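Local coordinates for multifunctional non-homologous end joining DNA repair protein LigD (Mycobacterium tuberculosis, PDB 2IRU), which probably works with Ku to repair DNA double-strand breaks by non-homologous end joining, its polymerase domain, represented here, extending the ends and filling gaps, at residues Gly132-Gly144 with Lys178-Ser192. Numbering follows the deposited sequence.
Sequences GPATRLVFDLDPG and KGLHLYTPLDEPVSS
Leu-137, Phe-139 and Leu-141 each exchange a pair of backbone hydrogen bonds with Thr-184, Leu-182 and Leu-180, respectively, zipping strands 137-143 and 180-186 into an antiparallel ladder; the shortest joins Leu-141 N to Leu-180 O at 2.7 Å. Beyond the corner at Arg-136, Leu-186 N reaches Thr-135 O in a nearly straight bond (172°), and Ala-134 N takes Val-190 O.

On the face that carries Asp-140 and His-181, the Asp-140 carboxylate lies over one face of the His-181 imidazole, the planes 35° apart and Asp-140 CG 3.6 Å from His-181 CE1. A water bridges Asp-140 OD2 to His-181 NE2, weakly on the histidine side, while Gln-233 also bonds OD2. Asp-140 and Asp-142 probably bind both manganese ions, and His-181 the substrate of the polymerase reaction, as in archaeo-eukaryotic primase-type polymerases.

Farther along this face, Val-138 CG2, held anti to the backbone N, makes a CH-pi contact 3.8 Å from the centroid of the Tyr-183 ring. The extended Arg-136 runs beside that ring, its guanidinium turned 79° to it and NE bonded to Gln-117.

The reverse face is largely apolar: Leu-141 CD2 meets Leu-182 CD1 at 4.1 Å. Near the corner the Leu-186 side chain crosses that of Leu-137 at about a right angle, with Leu-186 CD2 3.7 Å from Leu-137 CG. Helix 149-164 packs on Leu-141, Leu-180 and Leu-182, helix 192-209 on Leu-137 and Phe-139, and strand 240-241 against Val-138, His-181 and Tyr-183 on the other side.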
loop_
_atom_site.group_PDB
_atom_site.type_symbol
_atom_site.label_atom_id
_atom_site.label_comp_id
_atom_site.label_asym_id
_atom_site.label_seq_id
_atom_site.Cartn_x
_atom_site.Cartn_y
_atom_site.Cartn_z
ATOM N N GLY A 132 -12.835 9.628 7.643
ATOM C CA GLY A 132 -12.528 9.882 9.035
ATOM C C GLY A 132 -11.035 10.205 9.166
ATOM O O GLY A 132 -10.354 10.468 8.170
ATOM N N PRO A 133 -10.515 10.174 10.398
ATOM C CA PRO A 133 -9.121 10.504 10.678
ATOM C C PRO A 133 -8.114 9.510 10.084
ATOM O O PRO A 133 -8.457 8.370 9.701
ATOM C CB PRO A 133 -9.066 10.458 12.214
ATOM C CG PRO A 133 -10.468 10.605 12.648
ATOM C CD PRO A 133 -11.234 9.833 11.632
ATOM N N ALA A 134 -6.866 9.961 9.986
ATOM C CA ALA A 134 -5.786 9.056 9.675
ATOM C C ALA A 134 -5.634 8.066 10.827
ATOM O O ALA A 134 -5.701 8.456 12.005
ATOM C CB ALA A 134 -4.483 9.840 9.442
ATOM N N THR A 135 -5.442 6.785 10.497
ATOM C CA THR A 135 -5.247 5.761 11.523
ATOM C C THR A 135 -3.770 5.401 11.698
ATOM O O THR A 135 -3.380 4.811 12.710
ATOM C CB THR A 135 -6.008 4.459 11.206
ATOM O OG1 THR A 135 -5.425 3.826 10.078
ATOM C CG2 THR A 135 -7.538 4.721 10.985
ATOM N N ARG A 136 -2.966 5.750 10.700
ATOM C CA ARG A 136 -1.522 5.408 10.670
ATOM C C ARG A 136 -0.820 6.428 9.810
ATOM O O ARG A 136 -1.477 7.111 9.003
ATOM C CB ARG A 136 -1.355 3.998 10.062
ATOM C CG ARG A 136 -1.774 3.875 8.601
ATOM C CD ARG A 136 -1.993 2.416 8.193
ATOM N NE ARG A 136 -2.229 2.335 6.752
ATOM C CZ ARG A 136 -2.868 1.352 6.112
ATOM N NH1 ARG A 136 -3.388 0.318 6.778
ATOM N NH2 ARG A 136 -2.999 1.425 4.785
ATOM N N LEU A 137 0.503 6.568 9.992
ATOM C CA LEU A 137 1.334 7.331 9.056
ATOM C C LEU A 137 2.017 6.406 8.042
ATOM O O LEU A 137 2.329 5.247 8.333
ATOM C CB LEU A 137 2.442 8.117 9.797
ATOM C CG LEU A 137 2.111 9.054 10.959
ATOM C CD1 LEU A 137 3.410 9.674 11.523
ATOM C CD2 LEU A 137 1.150 10.127 10.512
ATOM N N VAL A 138 2.274 6.931 6.853
ATOM C CA VAL A 138 3.133 6.223 5.921
ATOM C C VAL A 138 4.248 7.147 5.474
ATOM O O VAL A 138 4.034 8.362 5.258
ATOM C CB VAL A 138 2.376 5.670 4.688
ATOM C CG1 VAL A 138 1.914 6.802 3.802
ATOM C CG2 VAL A 138 3.251 4.694 3.896
ATOM N N PHE A 139 5.445 6.585 5.395
ATOM C CA PHE A 139 6.583 7.260 4.775
ATOM C C PHE A 139 7.050 6.439 3.576
ATOM O O PHE A 139 7.171 5.211 3.676
ATOM C CB PHE A 139 7.737 7.417 5.758
ATOM C CG PHE A 139 7.389 8.257 6.936
ATOM C CD1 PHE A 139 7.702 9.616 6.956
ATOM C CD2 PHE A 139 6.760 7.682 8.051
ATOM C CE1 PHE A 139 7.347 10.389 8.084
ATOM C CE2 PHE A 139 6.423 8.427 9.158
ATOM C CZ PHE A 139 6.717 9.790 9.180
ATOM N N ASP A 140 7.281 7.105 2.450
ATOM C CA ASP A 140 7.811 6.438 1.265
ATOM C C ASP A 140 9.273 6.871 1.198
ATOM O O ASP A 140 9.554 8.053 0.991
ATOM C CB ASP A 140 7.082 6.949 0.015
ATOM C CG ASP A 140 7.602 6.350 -1.287
ATOM O OD1 ASP A 140 8.567 5.524 -1.324
ATOM O OD2 ASP A 140 7.009 6.750 -2.320
ATOM N N LEU A 141 10.180 5.912 1.401
ATOM C CA LEU A 141 11.600 6.173 1.343
ATOM C C LEU A 141 12.095 5.810 -0.038
ATOM O O LEU A 141 12.138 4.623 -0.400
ATOM C CB LEU A 141 12.334 5.356 2.421
ATOM C CG LEU A 141 12.388 6.037 3.796
ATOM C CD1 LEU A 141 11.027 6.396 4.398
ATOM C CD2 LEU A 141 13.179 5.130 4.749
ATOM N N ASP A 142 12.414 6.830 -0.826
ATOM C CA ASP A 142 12.791 6.599 -2.205
ATOM C C ASP A 142 14.281 6.863 -2.394
ATOM O O ASP A 142 14.709 8.029 -2.269
ATOM C CB ASP A 142 11.973 7.468 -3.161
ATOM C CG ASP A 142 12.172 7.049 -4.627
ATOM O OD1 ASP A 142 11.672 5.967 -5.033
ATOM O OD2 ASP A 142 12.865 7.791 -5.360
ATOM N N PRO A 143 15.079 5.795 -2.645
ATOM C CA PRO A 143 16.533 5.934 -2.757
ATOM C C PRO A 143 16.966 6.635 -4.049
ATOM O O PRO A 143 16.631 6.177 -5.152
ATOM C CB PRO A 143 17.038 4.477 -2.727
ATOM C CG PRO A 143 15.889 3.685 -3.325
ATOM C CD PRO A 143 14.647 4.386 -2.815
ATOM N N GLY A 144 17.711 7.734 -3.909
ATOM C CA GLY A 144 18.256 8.464 -5.060
ATOM C C GLY A 144 19.393 7.748 -5.775
ATOM O O GLY A 144 19.808 6.648 -5.388
ATOM N N LYS A 178 10.840 0.027 -5.991
ATOM C CA LYS A 178 12.138 0.572 -5.605
ATOM C C LYS A 178 12.018 1.136 -4.174
ATOM O O LYS A 178 12.958 1.081 -3.361
ATOM C CB LYS A 178 12.507 1.698 -6.578
ATOM C CG LYS A 178 13.822 2.431 -6.271
ATOM C CD LYS A 178 14.335 3.218 -7.491
ATOM C CE LYS A 178 13.545 4.511 -7.718
ATOM N NZ LYS A 178 13.915 5.121 -9.027
ATOM N N GLY A 179 10.839 1.663 -3.870
ATOM C CA GLY A 179 10.590 2.273 -2.564
ATOM C C GLY A 179 10.719 1.291 -1.412
ATOM O O GLY A 179 10.749 0.062 -1.591
ATOM N N LEU A 180 10.925 1.854 -0.239
ATOM C CA LEU A 180 10.680 1.176 1.011
ATOM C C LEU A 180 9.606 2.030 1.697
ATOM O O LEU A 180 9.820 3.236 1.844
ATOM C CB LEU A 180 11.975 1.183 1.839
ATOM C CG LEU A 180 11.911 0.659 3.266
ATOM C CD1 LEU A 180 11.448 -0.791 3.268
ATOM C CD2 LEU A 180 13.269 0.794 3.955
ATOM N N HIS A 181 8.455 1.451 2.061
ATOM C CA HIS A 181 7.442 2.179 2.819
ATOM C C HIS A 181 7.548 1.821 4.292
ATOM O O HIS A 181 7.870 0.675 4.619
ATOM C CB HIS A 181 6.013 1.870 2.352
ATOM C CG HIS A 181 5.698 2.412 0.998
ATOM N ND1 HIS A 181 5.321 3.727 0.800
ATOM C CD2 HIS A 181 5.637 1.816 -0.213
ATOM C CE1 HIS A 181 5.088 3.920 -0.490
ATOM N NE2 HIS A 181 5.300 2.779 -1.127
ATOM N N LEU A 182 7.294 2.802 5.164
ATOM C CA LEU A 182 7.291 2.586 6.611
ATOM C C LEU A 182 5.906 3.018 7.095
ATOM O O LEU A 182 5.468 4.108 6.739
ATOM C CB LEU A 182 8.336 3.449 7.357
ATOM C CG LEU A 182 9.804 3.253 6.950
ATOM C CD1 LEU A 182 10.723 4.094 7.856
ATOM C CD2 LEU A 182 10.190 1.783 7.069
ATOM N N TYR A 183 5.225 2.155 7.844
ATOM C CA TYR A 183 3.924 2.471 8.420
ATOM C C TYR A 183 4.026 2.540 9.951
ATOM O O TYR A 183 4.744 1.760 10.569
ATOM C CB TYR A 183 2.914 1.384 8.082
ATOM C CG TYR A 183 2.523 1.325 6.624
ATOM C CD1 TYR A 183 1.451 2.099 6.144
ATOM C CD2 TYR A 183 3.216 0.508 5.710
ATOM C CE1 TYR A 183 1.067 2.060 4.803
ATOM C CE2 TYR A 183 2.834 0.460 4.329
ATOM C CZ TYR A 183 1.743 1.237 3.896
ATOM O OH TYR A 183 1.354 1.228 2.570
ATOM N N THR A 184 3.281 3.467 10.533
ATOM C CA THR A 184 3.248 3.630 11.978
ATOM C C THR A 184 1.790 3.845 12.432
ATOM O O THR A 184 1.149 4.823 12.030
ATOM C CB THR A 184 4.104 4.807 12.420
ATOM O OG1 THR A 184 5.454 4.613 11.938
ATOM C CG2 THR A 184 4.047 4.882 13.941
ATOM N N PRO A 185 1.259 2.939 13.259
ATOM C CA PRO A 185 -0.120 3.209 13.704
ATOM C C PRO A 185 -0.144 4.348 14.737
ATOM O O PRO A 185 0.770 4.466 15.581
ATOM C CB PRO A 185 -0.564 1.881 14.318
ATOM C CG PRO A 185 0.717 1.236 14.782
ATOM C CD PRO A 185 1.815 1.712 13.852
ATOM N N LEU A 186 -1.185 5.172 14.649
ATOM C CA LEU A 186 -1.362 6.313 15.552
ATOM C C LEU A 186 -2.044 5.908 16.852
ATOM O O LEU A 186 -3.051 5.192 16.841
ATOM C CB LEU A 186 -2.137 7.436 14.841
ATOM C CG LEU A 186 -1.436 8.116 13.637
ATOM C CD1 LEU A 186 -2.379 9.092 12.916
ATOM C CD2 LEU A 186 -0.098 8.804 13.964
ATOM N N ASP A 187 -1.476 6.359 17.972
ATOM C CA ASP A 187 -2.116 6.202 19.278
ATOM C C ASP A 187 -3.416 6.982 19.325
ATOM O O ASP A 187 -4.463 6.441 19.687
ATOM C CB ASP A 187 -1.181 6.666 20.402
ATOM C CG ASP A 187 -0.206 5.584 20.833
ATOM O OD1 ASP A 187 -0.169 4.505 20.184
ATOM O OD2 ASP A 187 0.503 5.812 21.834
ATOM N N GLU A 188 -3.345 8.262 18.981
ATOM C CA GLU A 188 -4.545 9.095 18.992
ATOM C C GLU A 188 -4.909 9.543 17.576
ATOM O O GLU A 188 -4.020 9.860 16.768
ATOM C CB GLU A 188 -4.440 10.270 19.981
ATOM C CG GLU A 188 -3.150 11.079 19.932
ATOM C CD GLU A 188 -3.115 12.189 20.972
ATOM O OE1 GLU A 188 -2.574 13.277 20.667
ATOM O OE2 GLU A 188 -3.625 11.978 22.098
ATOM N N PRO A 189 -6.221 9.559 17.274
ATOM C CA PRO A 189 -6.675 9.942 15.945
ATOM C C PRO A 189 -6.302 11.378 15.594
ATOM O O PRO A 189 -6.337 12.275 16.460
ATOM C CB PRO A 189 -8.201 9.766 16.016
ATOM C CG PRO A 189 -8.553 9.750 17.470
ATOM C CD PRO A 189 -7.340 9.205 18.175
ATOM N N VAL A 190 -5.938 11.585 14.332
ATOM C CA VAL A 190 -5.630 12.925 13.859
ATOM C C VAL A 190 -6.124 13.051 12.413
ATOM O O VAL A 190 -6.137 12.053 11.679
ATOM C CB VAL A 190 -4.095 13.241 14.043
ATOM C CG1 VAL A 190 -3.262 12.683 12.914
ATOM C CG2 VAL A 190 -3.839 14.725 14.234
ATOM N N SER A 191 -6.540 14.259 12.007
ATOM C CA SER A 191 -6.931 14.481 10.601
ATOM C C SER A 191 -5.767 14.147 9.676
ATOM O O SER A 191 -4.586 14.167 10.099
ATOM C CB SER A 191 -7.357 15.931 10.369
ATOM O OG SER A 191 -6.227 16.783 10.442
ATOM N N SER A 192 -6.078 13.869 8.410
ATOM C CA SER A 192 -5.014 13.623 7.431
ATOM C C SER A 192 -4.109 14.860 7.311
ATOM O O SER A 192 -2.881 14.715 7.264
ATOM C CB SER A 192 -5.594 13.214 6.074
ATOM O OG SER A 192 -6.179 11.927 6.167
HETATM O O HOH W 1 -9.059 11.973 6.333
HETATM O O HOH W 2 -4.927 4.447 15.040
HETATM O O HOH W 3 -1.361 2.197 2.142
HETATM O O HOH W 4 6.319 4.028 -3.547
#